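Local coordinates for adhesion and penetration protein autotransporter (Haemophilus influenzae, PDB 3SYJ) that promotes bacterial aggregation and adherence to and invasion of host cells, and is probably a serine protease, its secreted passenger domain being the part described here, at residues 881-885 with 915-921; 886-892 with 920-926. All coordinates share one frame. Residue numbers count along the deposited sequence, not the author numbering.

Contact 1. Residues 881-885 with 915-921; sequences LSNDA and QPLSDKL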
loop_
_atom_site.group_PDB
_atom_site.type_symbol
_atom_site.label_atom_id
_atom_site.label_comp_id
_atom_site.label_asym_id
_atom_site.label_seq_id
_atom_site.Cartn_x
_atom_site.Cartn_y
_atom_site.Cartn_z
ATOM N N LEU A 881 -9.844 -13.178 23.489
ATOM C CA LEU A 881 -9.389 -12.385 24.625
ATOM C C LEU A 881 -8.284 -13.084 25.408
ATOM O O LEU A 881 -7.976 -14.249 25.164
ATOM C CB LEU A 881 -10.564 -12.069 25.553
ATOM C CG LEU A 881 -11.816 -11.499 24.887
ATOM C CD1 LEU A 881 -12.894 -11.249 25.923
ATOM C CD2 LEU A 881 -11.481 -10.219 24.137
ATOM N N SER A 882 -7.690 -12.360 26.350
ATOM C CA SER A 882 -6.640 -12.912 27.194
ATOM C C SER A 882 -7.156 -13.104 28.615
ATOM O O SER A 882 -8.339 -12.906 28.889
ATOM C CB SER A 882 -5.436 -11.975 27.216
ATOM O OG SER A 882 -5.714 -10.833 28.012
ATOM N N ASN A 883 -6.263 -13.482 29.520
ATOM C CA ASN A 883 -6.626 -13.631 30.922
ATOM C C ASN A 883 -6.994 -12.303 31.572
ATOM O O ASN A 883 -7.723 -12.272 32.563
ATOM C CB ASN A 883 -5.496 -14.300 31.701
ATOM C CG ASN A 883 -5.596 -15.814 31.681
ATOM O OD1 ASN A 883 -4.603 -16.514 31.472
ATOM N ND2 ASN A 883 -6.806 -16.329 31.896
ATOM N N ASP A 884 -6.492 -11.210 31.006
ATOM C CA ASP A 884 -6.727 -9.878 31.557
ATOM C C ASP A 884 -8.122 -9.321 31.271
ATOM O O ASP A 884 -8.564 -8.383 31.935
ATOM C CB ASP A 884 -5.663 -8.894 31.068
ATOM C CG ASP A 884 -4.458 -8.833 31.987
ATOM O OD1 ASP A 884 -3.686 -7.851 31.898
ATOM O OD2 ASP A 884 -4.287 -9.766 32.804
ATOM N N ALA A 885 -8.816 -9.887 30.291
ATOM C CA ALA A 885 -10.155 -9.414 29.951
ATOM C C ALA A 885 -11.061 -9.299 31.186
ATOM O O ALA A 885 -10.911 -10.054 32.147
ATOM C CB ALA A 885 -10.782 -10.314 28.908
ATOM N N GLN A 915 -5.545 -21.062 28.505
ATOM C CA GLN A 915 -6.072 -20.585 29.775
ATOM C C GLN A 915 -7.505 -20.076 29.653
ATOM O O GLN A 915 -7.884 -19.531 28.645
ATOM C CB GLN A 915 -5.189 -19.485 30.377
ATOM C CG GLN A 915 -3.701 -19.733 30.301
ATOM C CD GLN A 915 -3.156 -20.669 31.348
ATOM O OE1 GLN A 915 -3.720 -20.851 32.395
ATOM N NE2 GLN A 915 -2.039 -21.229 31.065
ATOM N N PRO A 916 -8.282 -20.234 30.710
ATOM C CA PRO A 916 -9.684 -19.836 30.747
ATOM C C PRO A 916 -9.922 -18.339 30.932
ATOM O O PRO A 916 -9.117 -17.659 31.521
ATOM C CB PRO A 916 -10.207 -20.585 31.962
ATOM C CG PRO A 916 -9.298 -21.539 32.251
ATOM C CD PRO A 916 -7.982 -21.157 31.794
ATOM N N LEU A 917 -11.032 -17.841 30.425
ATOM C CA LEU A 917 -11.323 -16.417 30.550
ATOM C C LEU A 917 -11.705 -16.056 31.979
ATOM O O LEU A 917 -12.352 -16.838 32.672
ATOM C CB LEU A 917 -12.451 -16.013 29.598
ATOM C CG LEU A 917 -12.164 -16.125 28.100
ATOM C CD1 LEU A 917 -13.405 -15.773 27.298
ATOM C CD2 LEU A 917 -10.995 -15.235 27.701
ATOM N N SER A 918 -11.312 -14.861 32.404
ATOM C CA SER A 918 -11.546 -14.404 33.770
ATOM C C SER A 918 -13.016 -14.461 34.185
ATOM O O SER A 918 -13.915 -14.386 33.349
ATOM C CB SER A 918 -11.001 -12.983 33.949
ATOM O OG SER A 918 -11.307 -12.467 35.231
ATOM N N ASP A 919 -13.248 -14.599 35.486
ATOM C CA ASP A 919 -14.593 -14.546 36.044
ATOM C C ASP A 919 -15.094 -13.111 36.162
ATOM O O ASP A 919 -16.282 -12.873 36.400
ATOM C CB ASP A 919 -14.630 -15.215 37.416
ATOM C CG ASP A 919 -15.083 -16.658 37.343
ATOM O OD1 ASP A 919 -15.993 -17.026 38.121
ATOM O OD2 ASP A 919 -14.544 -17.416 36.502
ATOM N N LYS A 920 -14.176 -12.161 36.008
ATOM C CA LYS A 920 -14.517 -10.745 36.042
ATOM C C LYS A 920 -15.078 -10.327 34.690
ATOM O O LYS A 920 -15.584 -9.219 34.528
ATOM C CB LYS A 920 -13.285 -9.909 36.386
ATOM C CG LYS A 920 -12.612 -10.304 37.686
ATOM C CD LYS A 920 -11.255 -9.632 37.837
ATOM C CE LYS A 920 -10.308 -10.051 36.723
ATOM N NZ LYS A 920 -8.950 -9.469 36.897
ATOM N N LEU A 921 -14.976 -11.230 33.721
ATOM C CA LEU A 921 -15.546 -11.026 32.395
ATOM C C LEU A 921 -17.012 -11.476 32.385
ATOM O O LEU A 921 -17.331 -12.593 32.787
ATOM C CB LEU A 921 -14.736 -11.822 31.371
ATOM C CG LEU A 921 -14.838 -11.480 29.886
ATOM C CD1 LEU A 921 -14.605 -9.997 29.651
ATOM C CD2 LEU A 921 -13.838 -12.313 29.100
#
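Stacked turns in a beta-helix must fit one another where no strand pairing holds them, and the corner formed by residues 881-885 and 915-921 illustrates how shape does this. The two segments share no clear hydrogen bond; three leucines and Ala885 form the apolar part of the fit, and Asn883 lies over the outer part. Leu917 starts from a CA-to-CB bond that points away from 881-885, yet its end turns back, so that CD2 rests 3.9 Å from Leu881 CB and 3.7 Å from the carbonyl oxygen of Ser882. Beside it, Leu921 CD2 sits against the notch formed by two apolar groups of 881-885, 3.5 Å from Leu881 CD1 and 3.7 Å from Ala885 CB. The small Ala885 thus lets the leucine methyl come close to the turn. Farther out, Ser918 CB projects toward the carbonyl groups of the turn, 3.6 Å from Asn883 O and 3.4 Å from Ala885 O. At the solvent-exposed side Asn883 reaches across, its OD1 3.2 Å from Gln915 CB and its ND2 2.7 Å from Pro916 O. Each segment holds its own bend with an ST turn: Ser882 OG accepts from Asp884 N at 3.1 Å within a type I beta turn from Ser882 to Ala885, and Ser918 OG accepts from Lys920 N at 3.0 Å. Ser882 OG is also hydrogen-bonded to Gly857 O, in the preceding coil. The corner thus links the loop between strands 875-881 and 887-895 to the loop between strands 906-911 and 921-925, while Leu881 and Leu917 both lean on Val909 of strand 906-911.

Contact 2. Residues 886-892 with 920-926; sequences EGDYILS and KLKFTLE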
loop_
_atom_site.group_PDB
_atom_site.type_symbol
_atom_site.label_atom_id
_atom_site.label_comp_id
_atom_site.label_asym_id
_atom_site.label_seq_id
_atom_site.Cartn_x
_atom_site.Cartn_y
_atom_site.Cartn_z
ATOM N N GLU A 886 -11.994 -8.349 31.150
ATOM C CA GLU A 886 -12.927 -8.117 32.252
ATOM C C GLU A 886 -13.939 -7.048 31.859
ATOM O O GLU A 886 -13.731 -6.324 30.889
ATOM C CB GLU A 886 -12.178 -7.684 33.513
ATOM C CG GLU A 886 -11.605 -6.272 33.454
ATOM C CD GLU A 886 -10.660 -5.970 34.609
ATOM O OE1 GLU A 886 -10.385 -6.890 35.409
ATOM O OE2 GLU A 886 -10.186 -4.817 34.715
ATOM N N GLY A 887 -15.033 -6.949 32.608
ATOM C CA GLY A 887 -16.062 -5.960 32.320
ATOM C C GLY A 887 -17.415 -6.566 31.998
ATOM O O GLY A 887 -17.576 -7.783 32.004
ATOM N N ASP A 888 -18.394 -5.708 31.719
ATOM C CA ASP A 888 -19.747 -6.157 31.385
ATOM C C ASP A 888 -20.125 -5.824 29.945
ATOM O O ASP A 888 -20.151 -4.658 29.551
ATOM C CB ASP A 888 -20.776 -5.548 32.339
ATOM C CG ASP A 888 -20.930 -6.348 33.619
ATOM O OD1 ASP A 888 -22.088 -6.589 34.026
ATOM O OD2 ASP A 888 -19.899 -6.744 34.211
ATOM N N TYR A 889 -20.441 -6.850 29.166
ATOM C CA TYR A 889 -20.710 -6.644 27.750
ATOM C C TYR A 889 -21.970 -7.339 27.262
ATOM O O TYR A 889 -22.411 -8.338 27.828
ATOM C CB TYR A 889 -19.499 -7.075 26.926
ATOM C CG TYR A 889 -18.224 -6.433 27.414
ATOM C CD1 TYR A 889 -17.917 -5.122 27.077
ATOM C CD2 TYR A 889 -17.344 -7.126 28.235
ATOM C CE1 TYR A 889 -16.763 -4.520 27.527
ATOM C CE2 TYR A 889 -16.185 -6.534 28.692
ATOM C CZ TYR A 889 -15.900 -5.229 28.334
ATOM O OH TYR A 889 -14.750 -4.627 28.783
ATOM N N ILE A 890 -22.556 -6.779 26.213
ATOM C CA ILE A 890 -23.716 -7.375 25.577
ATOM C C ILE A 890 -23.278 -8.001 24.266
ATOM O O ILE A 890 -22.509 -7.407 23.511
ATOM C CB ILE A 890 -24.810 -6.333 25.315
ATOM C CG1 ILE A 890 -25.447 -5.899 26.635
ATOM C CG2 ILE A 890 -25.861 -6.889 24.365
ATOM C CD1 ILE A 890 -26.481 -4.804 26.491
ATOM N N LEU A 891 -23.748 -9.218 24.016
ATOM C CA LEU A 891 -23.480 -9.900 22.761
ATOM C C LEU A 891 -24.734 -9.927 21.910
ATOM O O LEU A 891 -25.778 -10.406 22.342
ATOM C CB LEU A 891 -22.990 -11.327 23.009
ATOM C CG LEU A 891 -21.477 -11.545 22.999
ATOM C CD1 LEU A 891 -20.777 -10.491 23.835
ATOM C CD2 LEU A 891 -21.128 -12.944 23.483
ATOM N N SER A 892 -24.630 -9.399 20.699
ATOM C CA SER A 892 -25.742 -9.424 19.768
ATOM C C SER A 892 -25.340 -10.263 18.568
ATOM O O SER A 892 -24.257 -10.087 18.015
ATOM C CB SER A 892 -26.108 -8.008 19.334
ATOM O OG SER A 892 -27.361 -8.000 18.678
ATOM N N LYS A 920 -14.176 -12.161 36.008
ATOM C CA LYS A 920 -14.517 -10.745 36.042
ATOM C C LYS A 920 -15.078 -10.327 34.690
ATOM O O LYS A 920 -15.584 -9.219 34.528
ATOM C CB LYS A 920 -13.285 -9.909 36.386
ATOM C CG LYS A 920 -12.612 -10.304 37.686
ATOM C CD LYS A 920 -11.255 -9.632 37.837
ATOM C CE LYS A 920 -10.308 -10.051 36.723
ATOM N NZ LYS A 920 -8.950 -9.469 36.897
ATOM N N LEU A 921 -14.976 -11.230 33.721
ATOM C CA LEU A 921 -15.546 -11.026 32.395
ATOM C C LEU A 921 -17.012 -11.476 32.385
ATOM O O LEU A 921 -17.331 -12.593 32.787
ATOM C CB LEU A 921 -14.736 -11.822 31.371
ATOM C CG LEU A 921 -14.838 -11.480 29.886
ATOM C CD1 LEU A 921 -14.605 -9.997 29.651
ATOM C CD2 LEU A 921 -13.838 -12.313 29.100
ATOM N N LYS A 922 -17.908 -10.606 31.935
ATOM C CA LYS A 922 -19.326 -10.935 31.942
ATOM C C LYS A 922 -20.009 -10.598 30.618
ATOM O O LYS A 922 -19.948 -9.459 30.149
ATOM C CB LYS A 922 -20.030 -10.226 33.099
ATOM C CG LYS A 922 -21.522 -10.515 33.195
ATOM C CD LYS A 922 -22.157 -9.748 34.350
ATOM C CE LYS A 922 -23.621 -10.130 34.548
ATOM N NZ LYS A 922 -24.199 -9.522 35.787
ATOM N N PHE A 923 -20.659 -11.599 30.024
ATOM C CA PHE A 923 -21.379 -11.423 28.763
ATOM C C PHE A 923 -22.865 -11.734 28.887
ATOM O O PHE A 923 -23.272 -12.594 29.669
ATOM C CB PHE A 923 -20.782 -12.307 27.670
ATOM C CG PHE A 923 -19.399 -11.917 27.270
ATOM C CD1 PHE A 923 -19.192 -10.860 26.407
ATOM C CD2 PHE A 923 -18.306 -12.598 27.762
ATOM C CE1 PHE A 923 -17.920 -10.493 26.037
ATOM C CE2 PHE A 923 -17.032 -12.235 27.398
ATOM C CZ PHE A 923 -16.837 -11.180 26.533
ATOM N N THR A 924 -23.664 -11.044 28.083
ATOM C CA THR A 924 -25.101 -11.258 28.049
ATOM C C THR A 924 -25.571 -11.270 26.610
ATOM O O THR A 924 -25.295 -10.342 25.851
ATOM C CB THR A 924 -25.838 -10.146 28.790
ATOM O OG1 THR A 924 -25.591 -10.276 30.194
ATOM C CG2 THR A 924 -27.331 -10.230 28.529
ATOM N N LEU A 925 -26.278 -12.328 26.233
ATOM C CA LEU A 925 -26.810 -12.429 24.881
ATOM C C LEU A 925 -28.054 -11.555 24.738
ATOM O O LEU A 925 -28.962 -11.614 25.565
ATOM C CB LEU A 925 -27.129 -13.886 24.535
ATOM C CG LEU A 925 -27.589 -14.172 23.104
ATOM C CD1 LEU A 925 -26.513 -13.823 22.085
ATOM C CD2 LEU A 925 -27.998 -15.625 22.962
ATOM N N GLU A 926 -28.076 -10.727 23.700
ATOM C CA GLU A 926 -29.232 -9.889 23.416
ATOM C C GLU A 926 -30.377 -10.765 22.916
ATOM O O GLU A 926 -30.160 -11.698 22.136
ATOM C CB GLU A 926 -28.883 -8.822 22.376
ATOM C CG GLU A 926 -30.037 -7.878 22.053
ATOM C CD GLU A 926 -29.690 -6.856 20.983
ATOM O OE1 GLU A 926 -28.519 -6.419 20.925
ATOM O OE2 GLU A 926 -30.594 -6.484 20.204
HETATM O O HOH W 1 -23.130 -8.523 30.808
#
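Parallel pairing satisfies backbone polar groups as alternate residues of one strand bridge two of the other. Gly887 N donates to Lys920 O (3.0 Å) and Gly887 O accepts from Lys922 N (2.8 Å); Tyr889 N and O meet Lys922 O (2.8 Å) and Thr924 N (3.0 Å); Leu891 N and O meet Thr924 O and Glu926 N, both at 2.7 Å. Intervening Asp888 and Ile890 hydrogen-bond instead to Gly861, Gly863 and Phe865 of the preceding coil. A water donates to Tyr889 O (3.1 Å) and lies 3.1 Å from Thr924 OG1. At one end, Lys920 NZ weakly salt-bridges Glu886 OE1 (3.3 Å); at the other, Ser892 OG lies 3.0 Å from Glu926 OE1, a weak, unsettled hydrogen bond, Tyr824 OH being its stronger partner. Asp888, Ile890, Lys922 and Thr924 form an exposed face, whereas Tyr889, Leu891, Leu921, Phe923 and Leu925 point inward. Parallel strands stacked this way, each coil adding one to each side, characterise the right-handed beta-helix of autotransporter passenger domains.

How the contacts relate
The centres of contacts 1 and 2 lie about 12 Å apart within the pertactin-family region, near the C-terminal end of the long passenger domain and far from its probable protease site. Their segments alternate along the chain: 881-885 runs directly into 886-892, and, once strand 906-911 has passed, the loop segment 915-921 runs into 920-926, with Lys920 and Leu921 belonging to both. Contact 1 is therefore the corner and contact 2 the adjoining strand pair of the same two successive coils. The interior is continuous between them, with Leu881 CD1 packing 4.0 Å from Phe923 CZ. The general principle is that side-chain fit at a corner and backbone pairing along a side together stack one coil on the next.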